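Local coordinates for petrobactin-binding protein YclQ (Bacillus subtilis subsp. subtilis str. 168, PDB 3GFV), which binds iron-free and ferric petrobactin and its precursor 3,4-dihydroxybenzoic acid, serving as the solute-binding component of the YclNOPQ ferric-petrobactin importer, at residues 161-166 with 198-203; 173-178 with 229-234; 178-183 with 234-239; 184-189 with 216-221. All blocks are in the same frame, centred on the assembly; numbering follows the deposited sequence.

Contact 1. Residues 161-166 with 198-203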
loop_
_atom_site.group_PDB
_atom_site.type_symbol
_atom_site.label_atom_id
_atom_site.label_comp_id
_atom_site.label_asym_id
_atom_site.label_seq_id
_atom_site.Cartn_x
_atom_site.Cartn_y
_atom_site.Cartn_z
ATOM N N ALA A 161 15.049 9.540 1.786
ATOM C CA ALA A 161 16.514 9.665 1.865
ATOM C C ALA A 161 17.018 9.420 3.282
ATOM O O ALA A 161 18.055 8.761 3.489
ATOM C CB ALA A 161 16.979 11.012 1.369
ATOM N N ASP A 162 16.289 9.949 4.260
ATOM C CA ASP A 162 16.644 9.786 5.668
ATOM C C ASP A 162 16.584 8.316 6.141
ATOM O O ASP A 162 17.474 7.853 6.865
ATOM C CB ASP A 162 15.752 10.686 6.537
ATOM C CG ASP A 162 15.953 10.452 8.026
ATOM O OD1 ASP A 162 17.021 10.834 8.559
ATOM O OD2 ASP A 162 15.033 9.893 8.668
ATOM N N VAL A 163 15.546 7.579 5.752
ATOM C CA VAL A 163 15.454 6.180 6.173
ATOM C C VAL A 163 16.498 5.333 5.447
ATOM O O VAL A 163 17.094 4.424 6.032
ATOM C CB VAL A 163 14.037 5.572 6.012
ATOM C CG1 VAL A 163 13.689 5.380 4.549
ATOM C CG2 VAL A 163 13.945 4.209 6.760
ATOM N N LYS A 164 16.750 5.665 4.191
ATOM C CA LYS A 164 17.742 4.946 3.412
ATOM C C LYS A 164 19.130 5.138 4.021
ATOM O O LYS A 164 19.904 4.177 4.131
ATOM C CB LYS A 164 17.706 5.381 1.948
ATOM C CG LYS A 164 18.781 4.758 1.082
ATOM C CD LYS A 164 18.553 5.062 -0.393
ATOM C CE LYS A 164 19.884 5.079 -1.142
ATOM N NZ LYS A 164 19.797 4.408 -2.463
ATOM N N LYS A 165 19.444 6.364 4.424
ATOM C CA LYS A 165 20.726 6.622 5.078
ATOM C C LYS A 165 20.853 5.798 6.369
ATOM O O LYS A 165 21.886 5.165 6.617
ATOM C CB LYS A 165 20.947 8.122 5.322
ATOM C CG LYS A 165 22.361 8.450 5.747
ATOM C CD LYS A 165 22.680 9.934 5.599
ATOM C CE LYS A 165 23.101 10.271 4.179
ATOM N NZ LYS A 165 23.510 11.694 4.084
ATOM N N THR A 166 19.791 5.781 7.165
ATOM C CA THR A 166 19.749 4.987 8.387
ATOM C C THR A 166 19.942 3.507 8.072
ATOM O O THR A 166 20.715 2.808 8.744
ATOM C CB THR A 166 18.398 5.176 9.106
ATOM O OG1 THR A 166 18.271 6.544 9.520
ATOM C CG2 THR A 166 18.289 4.263 10.312
ATOM N N ASP A 198 13.701 -1.699 -2.014
ATOM C CA ASP A 198 13.890 -0.953 -3.253
ATOM C C ASP A 198 13.880 0.553 -3.024
ATOM O O ASP A 198 14.522 1.307 -3.754
ATOM C CB ASP A 198 12.791 -1.313 -4.257
ATOM C CG ASP A 198 12.761 -2.795 -4.582
ATOM O OD1 ASP A 198 13.843 -3.426 -4.606
ATOM O OD2 ASP A 198 11.660 -3.323 -4.800
ATOM N N VAL A 199 13.145 0.982 -2.011
ATOM C CA VAL A 199 12.926 2.406 -1.785
ATOM C C VAL A 199 13.593 2.835 -0.487
ATOM O O VAL A 199 14.336 3.813 -0.464
ATOM C CB VAL A 199 11.421 2.720 -1.738
ATOM C CG1 VAL A 199 11.184 4.186 -1.461
ATOM C CG2 VAL A 199 10.779 2.338 -3.068
ATOM N N PHE A 200 13.356 2.069 0.586
ATOM C CA PHE A 200 13.838 2.451 1.908
ATOM C C PHE A 200 15.274 2.018 2.161
ATOM O O PHE A 200 15.855 2.377 3.186
ATOM C CB PHE A 200 12.954 1.880 3.030
ATOM C CG PHE A 200 11.507 2.297 2.945
ATOM C CD1 PHE A 200 11.140 3.406 2.200
ATOM C CD2 PHE A 200 10.523 1.568 3.614
ATOM C CE1 PHE A 200 9.808 3.779 2.115
ATOM C CE2 PHE A 200 9.171 1.933 3.550
ATOM C CZ PHE A 200 8.813 3.045 2.795
ATOM N N GLY A 201 15.828 1.208 1.262
ATOM C CA GLY A 201 17.259 0.930 1.311
ATOM C C GLY A 201 17.736 -0.194 2.229
ATOM O O GLY A 201 18.945 -0.360 2.433
ATOM N N VAL A 202 16.809 -0.969 2.790
ATOM C CA VAL A 202 17.201 -2.086 3.663
ATOM C C VAL A 202 17.861 -3.173 2.823
ATOM O O VAL A 202 17.312 -3.622 1.820
ATOM C CB VAL A 202 15.991 -2.674 4.472
ATOM C CG1 VAL A 202 16.416 -3.916 5.286
ATOM C CG2 VAL A 202 15.370 -1.579 5.402
ATOM N N ALA A 203 19.073 -3.586 3.192
ATOM C CA ALA A 203 19.714 -4.659 2.434
ATOM C C ALA A 203 18.906 -5.967 2.565
ATOM O O ALA A 203 18.558 -6.366 3.671
ATOM C CB ALA A 203 21.139 -4.883 2.950
#

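Contact 2. Residues 173-178 with 229-234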
loop_
_atom_site.group_PDB
_atom_site.type_symbol
_atom_site.label_atom_id
_atom_site.label_comp_id
_atom_site.label_asym_id
_atom_site.label_seq_id
_atom_site.Cartn_x
_atom_site.Cartn_y
_atom_site.Cartn_z
ATOM N N ASN A 173 20.964 -6.592 7.543
ATOM C CA ASN A 173 20.004 -6.896 6.487
ATOM C C ASN A 173 18.599 -7.121 7.045
ATOM O O ASN A 173 18.392 -7.097 8.261
ATOM C CB ASN A 173 20.459 -8.091 5.643
ATOM C CG ASN A 173 20.595 -9.361 6.465
ATOM O OD1 ASN A 173 19.843 -9.572 7.414
ATOM N ND2 ASN A 173 21.542 -10.222 6.088
ATOM N N GLY A 174 17.640 -7.305 6.144
ATOM C CA GLY A 174 16.252 -7.472 6.555
ATOM C C GLY A 174 15.543 -8.505 5.704
ATOM O O GLY A 174 15.832 -8.670 4.506
ATOM N N LEU A 175 14.602 -9.202 6.332
ATOM C CA LEU A 175 13.712 -10.110 5.620
ATOM C C LEU A 175 12.271 -9.659 5.861
ATOM O O LEU A 175 11.908 -9.343 6.990
ATOM C CB LEU A 175 13.902 -11.541 6.131
ATOM C CG LEU A 175 12.923 -12.594 5.599
ATOM C CD1 LEU A 175 13.130 -12.810 4.093
ATOM C CD2 LEU A 175 13.048 -13.945 6.388
ATOM N N VAL A 176 11.463 -9.639 4.804
ATOM C CA VAL A 176 10.043 -9.284 4.924
ATOM C C VAL A 176 9.177 -10.522 4.751
ATOM O O VAL A 176 9.278 -11.222 3.736
ATOM C CB VAL A 176 9.644 -8.255 3.836
ATOM C CG1 VAL A 176 8.181 -7.817 4.019
ATOM C CG2 VAL A 176 10.574 -7.030 3.895
ATOM N N ILE A 177 8.317 -10.788 5.729
ATOM C CA ILE A 177 7.427 -11.967 5.651
ATOM C C ILE A 177 5.995 -11.576 5.929
ATOM O O ILE A 177 5.734 -10.623 6.651
ATOM C CB ILE A 177 7.795 -13.106 6.610
ATOM C CG1 ILE A 177 7.801 -12.631 8.077
ATOM C CG2 ILE A 177 9.135 -13.764 6.187
ATOM C CD1 ILE A 177 7.957 -13.730 9.094
HETATM N N MSE A 178 5.068 -12.354 5.375
HETATM C CA MSE A 178 3.664 -12.209 5.723
HETATM C C MSE A 178 3.177 -13.537 6.290
HETATM O O MSE A 178 3.478 -14.620 5.742
HETATM C CB MSE A 178 2.829 -11.762 4.515
HETATM C CG MSE A 178 1.359 -11.633 4.840
HETATM SE SE MSE A 178 0.418 -10.873 3.278
HETATM C CE MSE A 178 0.417 -12.475 2.241
ATOM N N ASP A 229 18.936 -9.903 10.158
ATOM C CA ASP A 229 19.167 -9.026 11.307
ATOM C C ASP A 229 17.888 -8.320 11.736
ATOM O O ASP A 229 17.666 -8.089 12.924
ATOM C CB ASP A 229 20.217 -7.977 10.928
ATOM C CG ASP A 229 21.530 -8.610 10.527
ATOM O OD1 ASP A 229 21.977 -9.502 11.280
ATOM O OD2 ASP A 229 22.073 -8.253 9.454
ATOM N N TYR A 230 17.064 -7.956 10.747
ATOM C CA TYR A 230 15.755 -7.333 10.974
ATOM C C TYR A 230 14.674 -8.151 10.299
ATOM O O TYR A 230 14.848 -8.613 9.176
ATOM C CB TYR A 230 15.714 -5.883 10.439
ATOM C CG TYR A 230 16.570 -4.980 11.271
ATOM C CD1 TYR A 230 16.009 -4.171 12.268
ATOM C CD2 TYR A 230 17.957 -4.994 11.123
ATOM C CE1 TYR A 230 16.815 -3.365 13.064
ATOM C CE2 TYR A 230 18.766 -4.201 11.924
ATOM C CZ TYR A 230 18.191 -3.387 12.885
ATOM O OH TYR A 230 19.008 -2.606 13.681
ATOM N N LEU A 231 13.558 -8.344 10.995
ATOM C CA LEU A 231 12.464 -9.141 10.450
ATOM C C LEU A 231 11.189 -8.293 10.425
ATOM O O LEU A 231 10.673 -7.901 11.469
ATOM C CB LEU A 231 12.264 -10.414 11.279
ATOM C CG LEU A 231 11.140 -11.355 10.800
ATOM C CD1 LEU A 231 11.437 -11.931 9.429
ATOM C CD2 LEU A 231 10.962 -12.506 11.818
ATOM N N PHE A 232 10.716 -8.002 9.220
ATOM C CA PHE A 232 9.515 -7.193 9.026
ATOM C C PHE A 232 8.339 -8.130 8.829
ATOM O O PHE A 232 8.359 -8.961 7.916
ATOM C CB PHE A 232 9.692 -6.309 7.797
ATOM C CG PHE A 232 10.788 -5.296 7.941
ATOM C CD1 PHE A 232 10.515 -4.037 8.462
ATOM C CD2 PHE A 232 12.095 -5.609 7.575
ATOM C CE1 PHE A 232 11.528 -3.072 8.592
ATOM C CE2 PHE A 232 13.116 -4.650 7.708
ATOM C CZ PHE A 232 12.834 -3.400 8.237
ATOM N N VAL A 233 7.325 -8.011 9.683
ATOM C CA VAL A 233 6.202 -8.949 9.631
ATOM C C VAL A 233 4.878 -8.256 9.332
ATOM O O VAL A 233 4.527 -7.256 9.982
ATOM C CB VAL A 233 6.052 -9.679 10.963
ATOM C CG1 VAL A 233 4.930 -10.691 10.878
ATOM C CG2 VAL A 233 7.362 -10.382 11.312
ATOM N N ILE A 234 4.137 -8.822 8.380
ATOM C CA ILE A 234 2.766 -8.383 8.073
ATOM C C ILE A 234 1.885 -9.578 8.327
ATOM O O ILE A 234 2.240 -10.695 7.954
ATOM C CB ILE A 234 2.656 -7.944 6.606
ATOM C CG1 ILE A 234 3.474 -6.668 6.405
ATOM C CG2 ILE A 234 1.201 -7.667 6.202
ATOM C CD1 ILE A 234 3.901 -6.486 4.983
#

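Contact 3. Residues 178-183 with 234-239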
loop_
_atom_site.group_PDB
_atom_site.type_symbol
_atom_site.label_atom_id
_atom_site.label_comp_id
_atom_site.label_asym_id
_atom_site.label_seq_id
_atom_site.Cartn_x
_atom_site.Cartn_y
_atom_site.Cartn_z
HETATM N N MSE A 178 5.068 -12.354 5.375
HETATM C CA MSE A 178 3.664 -12.209 5.723
HETATM C C MSE A 178 3.177 -13.537 6.290
HETATM O O MSE A 178 3.478 -14.620 5.742
HETATM C CB MSE A 178 2.829 -11.762 4.515
HETATM C CG MSE A 178 1.359 -11.633 4.840
HETATM SE SE MSE A 178 0.418 -10.873 3.278
HETATM C CE MSE A 178 0.417 -12.475 2.241
ATOM N N ALA A 179 2.492 -13.457 7.423
ATOM C CA ALA A 179 1.891 -14.625 8.063
ATOM C C ALA A 179 0.415 -14.701 7.708
ATOM O O ALA A 179 -0.274 -13.697 7.699
ATOM C CB ALA A 179 2.055 -14.541 9.566
ATOM N N ASN A 180 -0.073 -15.911 7.442
ATOM C CA ASN A 180 -1.451 -16.065 7.040
ATOM C C ASN A 180 -1.925 -17.407 7.533
ATOM O O ASN A 180 -1.621 -18.452 6.938
ATOM C CB ASN A 180 -1.588 -15.944 5.527
ATOM C CG ASN A 180 -3.026 -16.043 5.067
ATOM O OD1 ASN A 180 -3.911 -15.370 5.600
ATOM N ND2 ASN A 180 -3.267 -16.882 4.067
ATOM N N ASP A 181 -2.611 -17.380 8.672
ATOM C CA ASP A 181 -3.113 -18.593 9.279
ATOM C C ASP A 181 -1.956 -19.566 9.462
ATOM O O ASP A 181 -2.072 -20.758 9.159
ATOM C CB ASP A 181 -4.184 -19.203 8.394
ATOM C CG ASP A 181 -5.009 -20.256 9.119
ATOM O OD1 ASP A 181 -4.881 -20.364 10.363
ATOM O OD2 ASP A 181 -5.785 -20.968 8.439
ATOM N N GLY A 182 -0.831 -19.044 9.934
ATOM C CA GLY A 182 0.311 -19.879 10.257
ATOM C C GLY A 182 1.272 -20.135 9.112
ATOM O O GLY A 182 2.415 -20.533 9.356
ATOM N N LYS A 183 0.821 -19.950 7.871
ATOM C CA LYS A 183 1.714 -20.098 6.720
ATOM C C LYS A 183 2.504 -18.798 6.514
ATOM O O LYS A 183 1.976 -17.697 6.691
ATOM C CB LYS A 183 0.942 -20.430 5.443
ATOM C CG LYS A 183 0.511 -21.905 5.294
ATOM C CD LYS A 183 0.445 -22.623 6.628
ATOM C CE LYS A 183 -0.263 -23.971 6.507
ATOM N NZ LYS A 183 -0.768 -24.438 7.832
ATOM N N ILE A 234 4.137 -8.822 8.380
ATOM C CA ILE A 234 2.766 -8.383 8.073
ATOM C C ILE A 234 1.885 -9.578 8.327
ATOM O O ILE A 234 2.240 -10.695 7.954
ATOM C CB ILE A 234 2.656 -7.944 6.606
ATOM C CG1 ILE A 234 3.474 -6.668 6.405
ATOM C CG2 ILE A 234 1.201 -7.667 6.202
ATOM C CD1 ILE A 234 3.901 -6.486 4.983
ATOM N N ASP A 235 0.753 -9.364 8.983
ATOM C CA ASP A 235 -0.156 -10.471 9.255
ATOM C C ASP A 235 -1.431 -10.328 8.425
ATOM O O ASP A 235 -2.268 -9.459 8.698
ATOM C CB ASP A 235 -0.502 -10.513 10.729
ATOM C CG ASP A 235 -1.132 -11.841 11.123
ATOM O OD1 ASP A 235 -2.106 -12.245 10.463
ATOM O OD2 ASP A 235 -0.607 -12.494 12.034
ATOM N N ARG A 236 -1.576 -11.176 7.410
ATOM C CA ARG A 236 -2.729 -11.066 6.509
ATOM C C ARG A 236 -4.030 -11.321 7.267
ATOM O O ARG A 236 -5.048 -10.674 7.009
ATOM C CB ARG A 236 -2.611 -12.051 5.347
ATOM C CG ARG A 236 -3.787 -11.987 4.365
ATOM C CD ARG A 236 -3.651 -12.993 3.239
ATOM N NE ARG A 236 -4.813 -12.954 2.348
ATOM C CZ ARG A 236 -5.916 -13.678 2.522
ATOM N NH1 ARG A 236 -6.016 -14.516 3.551
ATOM N NH2 ARG A 236 -6.926 -13.566 1.658
ATOM N N GLY A 237 -3.988 -12.260 8.201
ATOM C CA GLY A 237 -5.165 -12.571 9.007
ATOM C C GLY A 237 -5.608 -11.325 9.757
ATOM O O GLY A 237 -6.779 -10.942 9.716
ATOM N N THR A 238 -4.666 -10.676 10.435
ATOM C CA THR A 238 -5.003 -9.478 11.199
ATOM C C THR A 238 -5.586 -8.417 10.284
ATOM O O THR A 238 -6.559 -7.735 10.638
ATOM C CB THR A 238 -3.775 -8.919 11.928
ATOM O OG1 THR A 238 -3.243 -9.939 12.780
ATOM C CG2 THR A 238 -4.151 -7.709 12.770
ATOM N N ALA A 239 -5.014 -8.301 9.092
ATOM C CA ALA A 239 -5.430 -7.273 8.130
ATOM C C ALA A 239 -6.900 -7.397 7.735
ATOM O O ALA A 239 -7.604 -6.390 7.533
ATOM C CB ALA A 239 -4.565 -7.342 6.894
HETATM O O HOH W 1 -2.694 -14.903 10.312
#

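Contact 4. Residues 184-189 with 216-221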
loop_
_atom_site.group_PDB
_atom_site.type_symbol
_atom_site.label_atom_id
_atom_site.label_comp_id
_atom_site.label_asym_id
_atom_site.label_seq_id
_atom_site.Cartn_x
_atom_site.Cartn_y
_atom_site.Cartn_z
ATOM N N ILE A 184 3.763 -18.934 6.129
ATOM C CA ILE A 184 4.618 -17.757 5.946
ATOM C C ILE A 184 4.977 -17.599 4.480
ATOM O O ILE A 184 5.228 -18.585 3.795
ATOM C CB ILE A 184 5.945 -17.972 6.700
ATOM C CG1 ILE A 184 5.684 -18.368 8.147
ATOM C CG2 ILE A 184 6.814 -16.724 6.623
ATOM C CD1 ILE A 184 6.882 -19.054 8.799
ATOM N N SER A 185 5.007 -16.367 3.982
ATOM C CA SER A 185 5.545 -16.133 2.659
ATOM C C SER A 185 6.534 -14.976 2.705
ATOM O O SER A 185 6.397 -14.083 3.531
ATOM C CB SER A 185 4.436 -15.880 1.649
ATOM O OG SER A 185 3.606 -14.834 2.109
ATOM N N ALA A 186 7.529 -15.024 1.825
ATOM C CA ALA A 186 8.628 -14.058 1.826
ATOM C C ALA A 186 8.523 -13.114 0.653
ATOM O O ALA A 186 8.071 -13.506 -0.422
ATOM C CB ALA A 186 9.993 -14.799 1.787
ATOM N N PHE A 187 8.997 -11.886 0.868
ATOM C CA PHE A 187 8.916 -10.822 -0.105
ATOM C C PHE A 187 10.273 -10.151 -0.206
ATOM O O PHE A 187 10.838 -9.705 0.809
ATOM C CB PHE A 187 7.877 -9.809 0.367
ATOM C CG PHE A 187 6.476 -10.323 0.305
ATOM C CD1 PHE A 187 5.703 -10.109 -0.835
ATOM C CD2 PHE A 187 5.922 -11.023 1.381
ATOM C CE1 PHE A 187 4.396 -10.585 -0.900
ATOM C CE2 PHE A 187 4.618 -11.501 1.320
ATOM C CZ PHE A 187 3.854 -11.277 0.184
ATOM N N GLY A 188 10.792 -10.080 -1.426
ATOM C CA GLY A 188 12.066 -9.440 -1.660
ATOM C C GLY A 188 11.910 -8.277 -2.617
ATOM O O GLY A 188 10.789 -7.774 -2.836
ATOM N N PRO A 189 13.028 -7.833 -3.194
ATOM C CA PRO A 189 12.992 -6.717 -4.146
ATOM C C PRO A 189 11.941 -6.911 -5.242
ATOM O O PRO A 189 11.771 -8.019 -5.746
ATOM C CB PRO A 189 14.406 -6.720 -4.741
ATOM C CG PRO A 189 15.267 -7.281 -3.645
ATOM C CD PRO A 189 14.387 -8.392 -3.046
ATOM N N GLN A 216 6.632 -15.611 -1.727
ATOM C CA GLN A 216 7.198 -16.943 -1.924
ATOM C C GLN A 216 6.967 -17.783 -0.676
ATOM O O GLN A 216 7.398 -17.434 0.411
ATOM C CB GLN A 216 8.692 -16.826 -2.221
ATOM C CG GLN A 216 9.419 -18.133 -2.423
ATOM C CD GLN A 216 10.908 -17.905 -2.632
ATOM O OE1 GLN A 216 11.307 -17.176 -3.541
ATOM N NE2 GLN A 216 11.736 -18.515 -1.781
ATOM N N SER A 217 6.268 -18.894 -0.838
ATOM C CA SER A 217 5.971 -19.742 0.295
ATOM C C SER A 217 7.284 -20.270 0.893
ATOM O O SER A 217 8.150 -20.761 0.161
ATOM C CB SER A 217 5.049 -20.884 -0.167
ATOM O OG SER A 217 4.875 -21.833 0.866
ATOM N N VAL A 218 7.455 -20.105 2.208
ATOM C CA VAL A 218 8.668 -20.558 2.893
ATOM C C VAL A 218 8.348 -21.187 4.250
ATOM O O VAL A 218 7.285 -20.960 4.805
ATOM C CB VAL A 218 9.686 -19.419 3.116
ATOM C CG1 VAL A 218 10.230 -18.871 1.789
ATOM C CG2 VAL A 218 9.089 -18.296 3.964
ATOM N N SER A 219 9.294 -21.959 4.785
ATOM C CA SER A 219 9.153 -22.610 6.090
ATOM C C SER A 219 9.856 -21.820 7.197
ATOM O O SER A 219 10.567 -20.838 6.939
ATOM C CB SER A 219 9.795 -23.999 6.036
ATOM O OG SER A 219 11.190 -23.846 5.784
ATOM N N TYR A 220 9.690 -22.274 8.438
ATOM C CA TYR A 220 10.430 -21.687 9.551
ATOM C C TYR A 220 11.926 -21.892 9.354
ATOM O O TYR A 220 12.735 -21.008 9.670
ATOM C CB TYR A 220 9.991 -22.291 10.892
ATOM C CG TYR A 220 8.580 -21.919 11.305
ATOM C CD1 TYR A 220 8.309 -21.434 12.581
ATOM C CD2 TYR A 220 7.519 -22.048 10.417
ATOM C CE1 TYR A 220 7.016 -21.096 12.959
ATOM C CE2 TYR A 220 6.229 -21.712 10.784
ATOM C CZ TYR A 220 5.981 -21.238 12.056
ATOM O OH TYR A 220 4.690 -20.901 12.409
ATOM N N GLU A 221 12.291 -23.060 8.826
ATOM C CA GLU A 221 13.686 -23.371 8.568
ATOM C C GLU A 221 14.303 -22.356 7.615
ATOM O O GLU A 221 15.506 -22.118 7.658
ATOM C CB GLU A 221 13.846 -24.769 7.976
ATOM C CG GLU A 221 13.629 -25.909 8.962
ATOM C CD GLU A 221 12.178 -26.369 9.026
ATOM O OE1 GLU A 221 11.279 -25.580 8.634
ATOM O OE2 GLU A 221 11.941 -27.527 9.463
HETATM O O HOH W 2 4.805 -21.536 5.856
HETATM O O HOH W 3 3.490 -20.681 2.831
#

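Contact 1. Residues 161-166 with 198-203
V163 and K164, consecutive residues of the long helix 146-170, meet the carbonyl of F200 and the glycine that follows it. The CA of K164 comes within 3.2 Å of F200 O in a CA-H...O contact, and CB of the same lysine rests 3.7 Å from that oxygen. Further along its side chain, K164 CG passes 4.1 Å from G201 CA; the chain beyond heads away from the loop, where NZ forms a long, weak ion pair with E168. Beside this, V163 CG1 touches F200 CB at 3.9 Å. That methyl lies between the backbone N and carbonyl carbon of its own residue (chi1 70°), and it also reaches CG and CD1 of the phenylalanine, approaching the ring obliquely. No hydrogen bond joins residues 161-166 to 198-203, so the fit is one of van der Waals contacts and the one CA-H...O contact. In the periplasmic-binding-protein fold of YclQ, this is where helix 146-170 packs against the loop between helix 195-198 and strand 203-204. At a positive phi of 85°, G201 lets the chain leave helical geometry close against K164 CG. The F200 ring leads away from the helix turn and is packed by M284, I288 and V291 of helix 281-296. The V199 side chain touches I160 and, from helix 128-142, Y128 and M129, while D162 OD2 forms a salt bridge with K292.

Contact 2. Residues 173-178 with 229-234
D229 OD2 accepts a hydrogen bond from N173 N at 2.8 Å through its anti lone pair, the lone pair away from the other carboxylate oxygen. In return, D229 N donates to N173 OD1 at 2.9 Å, reaching the amide oxygen from a direction tilted 19° from the carbonyl plane. The asparagine CG lies between its backbone N and carbonyl carbon (chi1 61°), the crowded position, and the two side chains cross at about a right angle with their amide and carboxylate planes only 17° apart. D229 OD1 has its own partner in N259 ND2. Beyond this reciprocal pair the backbones run in a regular parallel ladder: Y230 N to N173 O, L175 N to Y230 O, F232 N to L175 O, I177 N to F232 O and I234 N to I177 O.

On one face L175 lies alongside L231 and I177 alongside V233, while I177 crosses L231 obliquely. L231 CD1 is approached by L175 CD2 at 4.0 Å and by I177 CD1 at 3.9 Å, while I177 CG1 lies 4.0 Å from V233 CG2. V176, F232, M178 and I234 occupy the other face, with V176 CG2 at 4.1 Å from F232 CB. The F232 ring presents its edge to L175 O, and G174 CA lies beside the same edge, near F232 CE2. Such parallel pairing of neighbouring strands, with apolar side chains on both faces, is typical of the alpha-beta-sandwich lobe of a periplasmic binding protein.

Contact 3. Residues 178-183 with 234-239
Strands 178-180 and 234-235 end their parallel pairing here, with A179 N donating to I234 O at 2.8 Å and R236 N donating to A179 O as the second chain turns into helix 236-240. The first chain instead reverses through a type I' turn from N180 to K183.

N180 and R236 carry the side-chain contact, lying side by side and pointing the same way. R236 NH1 donates to N180 OD1 at 3.1 Å in a fairly straight bond, with an angle of 163° at the hydrogen. The oxygen sits at the edge of the guanidinium, near its plane, but the donor reaches OD1 tilted 32° from the amide's carbonyl plane, and the two flat groups are 84° apart. OD1 also lies 3.4 Å from R236 CD, against the extended arginine stem. Nearer the backbone, M178 SE touches R236 CB at 3.9 Å. R236 NE turns to Y275 OH, and the arginine side chain lies about 5 Å from a bound phosphate ion, probably from the crystallisation liquor.

D235 is the N-cap of the helix. Its OD1 accepts from T238 N at 3.0 Å, from above the carboxylate plane. A water bridges the same OD1 to D181 N, tying the cap to the turn, while OD2 is hydrogen-bonded to S245 N and T246 OG1. With these partners on both oxygens and a helix N-terminus beside it, the buried D235 carboxylate is probably held in its charged form.

Contact 4. Residues 184-189 with 216-221
I184 reaches across to V218 and Y220 with two different branches. Its CG2 meets V218 CG2 at 3.8 Å, while CD1 lies 3.4 Å from Y220 CE2 and is almost as near to CD2, approaching the ring obliquely. The isoleucine CG1 stands anti to the carbonyl carbon (chi1 -52°), and each of the two partner side chains crosses that of I184 at about a right angle. V218 CG1 turns to A186 CB at 4.1 Å, so the valine spans two residues of the facing strand.

Around this apolar patch the backbones pair in antiparallel fashion. A186 and Q216 form a hydrogen-bonded pair, with A186 N donating to Q216 O at 2.8 Å and Q216 N donating back to A186 O. V218 N reaches I184 O at 3.1 Å in a nearly straight bond, though the strands diverge: their N-to-C directions are 131° apart, well short of antiparallel. Where they separate, one water takes the N-H of I184 and donates to V218 O; a second donates to I184 O and lies 2.7 Å from S217 OG. S185 OG bonds to H214 O, and Q216 OE1 accepts from K210 N.

S219 caps helix 220-226 through its OG, which is bonded to Y222 N. Strand 183-187 lies between strand 173-180, whose I177 touches I184, and the short strand 216-218, with V249 of helix 246-250 packing on both I184 and Y220.

Contacts 2, 3 and 4 belong to one mixed sheet, whereas contact 1 packs a helix on the loop that leads into strand 203-204 of that sheet. Contacts 2 and 3 follow the same two strands and share M178 and I234: the buried ladder of contact 2 gives way in contact 3, still buried, to polar capping and an arginine-asparagine hydrogen bond. Contact 4 lies one strand further on, where 183-187, itself a neighbour of 173-180, pairs with 216-218; it is only partly buried, and waters fill in where its strands part. Contact 1 is buried yet lacks hydrogen bonds across it. Its A203 O lies 2.8 Å from G174 N of contact 2, a probable hydrogen bond.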